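Local coordinates for glycosylation Associate Protein 1 (Streptococcus agalactiae serotype V, PDB 6OYC) that probably acts, as a subunit of the Gap123 complex with a GT-B-like fold, in glycosylation and accessory Sec export of a streptococcal adhesin, at residues Asp281-Ala286 with Leu454-Glu459. Numbering follows the deposited sequence.
Sequences DRLDIA and LTEFVE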
loop_
_atom_site.group_PDB
_atom_site.type_symbol
_atom_site.label_atom_id
_atom_site.label_comp_id
_atom_site.label_asym_id
_atom_site.label_seq_id
_atom_site.Cartn_x
_atom_site.Cartn_y
_atom_site.Cartn_z
ATOM N N ASP A 281 13.460 -7.784 3.749
ATOM C CA ASP A 281 13.832 -6.672 2.891
ATOM C C ASP A 281 15.072 -5.927 3.379
ATOM O O ASP A 281 15.600 -5.090 2.641
ATOM C CB ASP A 281 12.653 -5.693 2.769
ATOM C CG ASP A 281 12.253 -5.081 4.103
ATOM O OD1 ASP A 281 12.157 -5.812 5.108
ATOM O OD2 ASP A 281 12.042 -3.852 4.161
ATOM N N ARG A 282 15.564 -6.192 4.580
ATOM C CA ARG A 282 16.646 -5.363 5.097
ATOM C C ARG A 282 17.843 -6.204 5.521
ATOM O O ARG A 282 17.692 -7.296 6.083
ATOM C CB ARG A 282 16.154 -4.498 6.252
ATOM C CG ARG A 282 15.329 -3.296 5.777
ATOM C CD ARG A 282 15.096 -2.354 6.924
ATOM N NE ARG A 282 16.371 -1.880 7.440
ATOM C CZ ARG A 282 16.899 -0.706 7.117
ATOM N NH1 ARG A 282 16.231 0.097 6.304
ATOM N NH2 ARG A 282 18.079 -0.342 7.605
ATOM N N LEU A 283 19.038 -5.673 5.240
ATOM C CA LEU A 283 20.271 -6.383 5.568
ATOM C C LEU A 283 20.553 -6.360 7.065
ATOM O O LEU A 283 20.999 -7.371 7.622
ATOM C CB LEU A 283 21.443 -5.792 4.789
ATOM C CG LEU A 283 21.529 -6.200 3.318
ATOM C CD1 LEU A 283 22.724 -5.545 2.656
ATOM C CD2 LEU A 283 21.628 -7.693 3.194
ATOM N N ASP A 284 20.294 -5.236 7.745
ATOM C CA ASP A 284 20.518 -5.205 9.192
ATOM C C ASP A 284 19.600 -6.195 9.912
ATOM O O ASP A 284 20.058 -6.978 10.755
ATOM C CB ASP A 284 20.368 -3.781 9.769
ATOM C CG ASP A 284 19.127 -3.025 9.257
ATOM O OD1 ASP A 284 18.292 -3.612 8.542
ATOM O OD2 ASP A 284 18.977 -1.821 9.581
ATOM N N ILE A 285 18.303 -6.200 9.573
ATOM C CA ILE A 285 17.399 -7.189 10.158
ATOM C C ILE A 285 17.877 -8.596 9.826
ATOM O O ILE A 285 17.867 -9.493 10.680
ATOM C CB ILE A 285 15.954 -6.961 9.675
ATOM C CG1 ILE A 285 15.367 -5.662 10.249
ATOM C CG2 ILE A 285 15.075 -8.130 10.057
ATOM C CD1 ILE A 285 13.831 -5.591 10.172
ATOM N N ALA A 286 18.300 -8.815 8.576
ATOM C CA ALA A 286 18.772 -10.138 8.183
ATOM C C ALA A 286 19.890 -10.596 9.096
ATOM O O ALA A 286 19.910 -11.756 9.534
ATOM C CB ALA A 286 19.252 -10.129 6.732
ATOM N N LEU A 454 22.576 7.719 5.399
ATOM C CA LEU A 454 22.808 6.440 4.759
ATOM C C LEU A 454 21.555 5.585 4.864
ATOM O O LEU A 454 20.880 5.555 5.897
ATOM C CB LEU A 454 23.992 5.715 5.401
ATOM C CG LEU A 454 24.484 4.414 4.744
ATOM C CD1 LEU A 454 23.734 3.153 5.249
ATOM C CD2 LEU A 454 24.438 4.523 3.206
ATOM N N THR A 455 21.254 4.887 3.780
ATOM C CA THR A 455 20.121 3.987 3.685
ATOM C C THR A 455 20.605 2.746 2.966
ATOM O O THR A 455 21.636 2.763 2.293
ATOM C CB THR A 455 18.938 4.619 2.917
ATOM O OG1 THR A 455 19.297 4.790 1.536
ATOM C CG2 THR A 455 18.568 5.995 3.506
ATOM N N GLU A 456 19.854 1.664 3.095
ATOM C CA GLU A 456 20.217 0.503 2.303
ATOM C C GLU A 456 19.885 0.680 0.825
ATOM O O GLU A 456 20.285 -0.160 0.011
ATOM C CB GLU A 456 19.523 -0.740 2.865
ATOM C CG GLU A 456 19.773 -0.973 4.345
ATOM C CD GLU A 456 19.512 -2.418 4.734
ATOM O OE1 GLU A 456 18.951 -3.154 3.886
ATOM O OE2 GLU A 456 19.867 -2.816 5.872
ATOM N N PHE A 457 19.179 1.745 0.456
ATOM C CA PHE A 457 18.710 1.920 -0.912
ATOM C C PHE A 457 19.713 2.603 -1.823
ATOM O O PHE A 457 19.611 2.456 -3.047
ATOM C CB PHE A 457 17.416 2.741 -0.924
ATOM C CG PHE A 457 16.241 1.988 -0.419
ATOM C CD1 PHE A 457 15.462 1.231 -1.291
ATOM C CD2 PHE A 457 15.939 1.990 0.937
ATOM C CE1 PHE A 457 14.386 0.521 -0.823
ATOM C CE2 PHE A 457 14.863 1.278 1.409
ATOM C CZ PHE A 457 14.085 0.547 0.533
ATOM N N VAL A 458 20.636 3.380 -1.273
ATOM C CA VAL A 458 21.503 4.241 -2.066
ATOM C C VAL A 458 22.944 3.895 -1.742
ATOM O O VAL A 458 23.321 3.820 -0.567
ATOM C CB VAL A 458 21.231 5.732 -1.791
ATOM C CG1 VAL A 458 22.334 6.590 -2.399
ATOM C CG2 VAL A 458 19.862 6.136 -2.322
ATOM N N GLU A 459 23.735 3.651 -2.779
ATOM C CA GLU A 459 25.187 3.637 -2.671
ATOM C C GLU A 459 25.696 4.984 -3.174
ATOM O O GLU A 459 25.420 5.365 -4.317
ATOM C CB GLU A 459 25.797 2.483 -3.468
ATOM C CG GLU A 459 25.659 1.116 -2.797
ATOM C CD GLU A 459 26.439 0.035 -3.518
ATOM O OE1 GLU A 459 27.685 0.024 -3.411
ATOM O OE2 GLU A 459 25.809 -0.802 -4.201
#
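A polar helix-end contact spans the two Rossmann-like halves of this GT-B-type fold: the carboxylate of E456, from the loop between strands 449-451 and 464-466 of one parallel sheet, accepts the backbone N-H groups of L283 and D284 at the start of helix 283-292, which follows strand 277-280 of the other. Both oxygens use their syn lone pairs. OE1 of E456 takes the amide of L283 at 2.9 Å in a nearly straight bond (172°), while OE2 of E456 receives D284 N at 3.1 Å and only a weak second bond from L283 N. The E456 chain runs extended beyond CG (chi2 -159°), which carries the carboxylate across to the helix end. There the helix dipole and the two N-H groups would favour its negative charge, probably offsetting the nearness of D284, whose OD1 lies 3.2 Å from OE2 of E456. R282, at the N-cap position, bends at chi3 and turns one guanidinium face to this carboxylate, which sits offset toward the rim with the two planes inclined by 37°; its NH2 is 3.5 Å from E456 OE2, a purely electrostatic pairing because the oxygen stands well out of the guanidinium plane. The same guanidinium grips D284 side-on, completing a three-residue salt-bridge network at the surface: NE of R282 meets D284 OD1 at 2.8 Å, and NH2 of R282 reaches D284 OD2 at 2.6 Å from above the carboxylate plane.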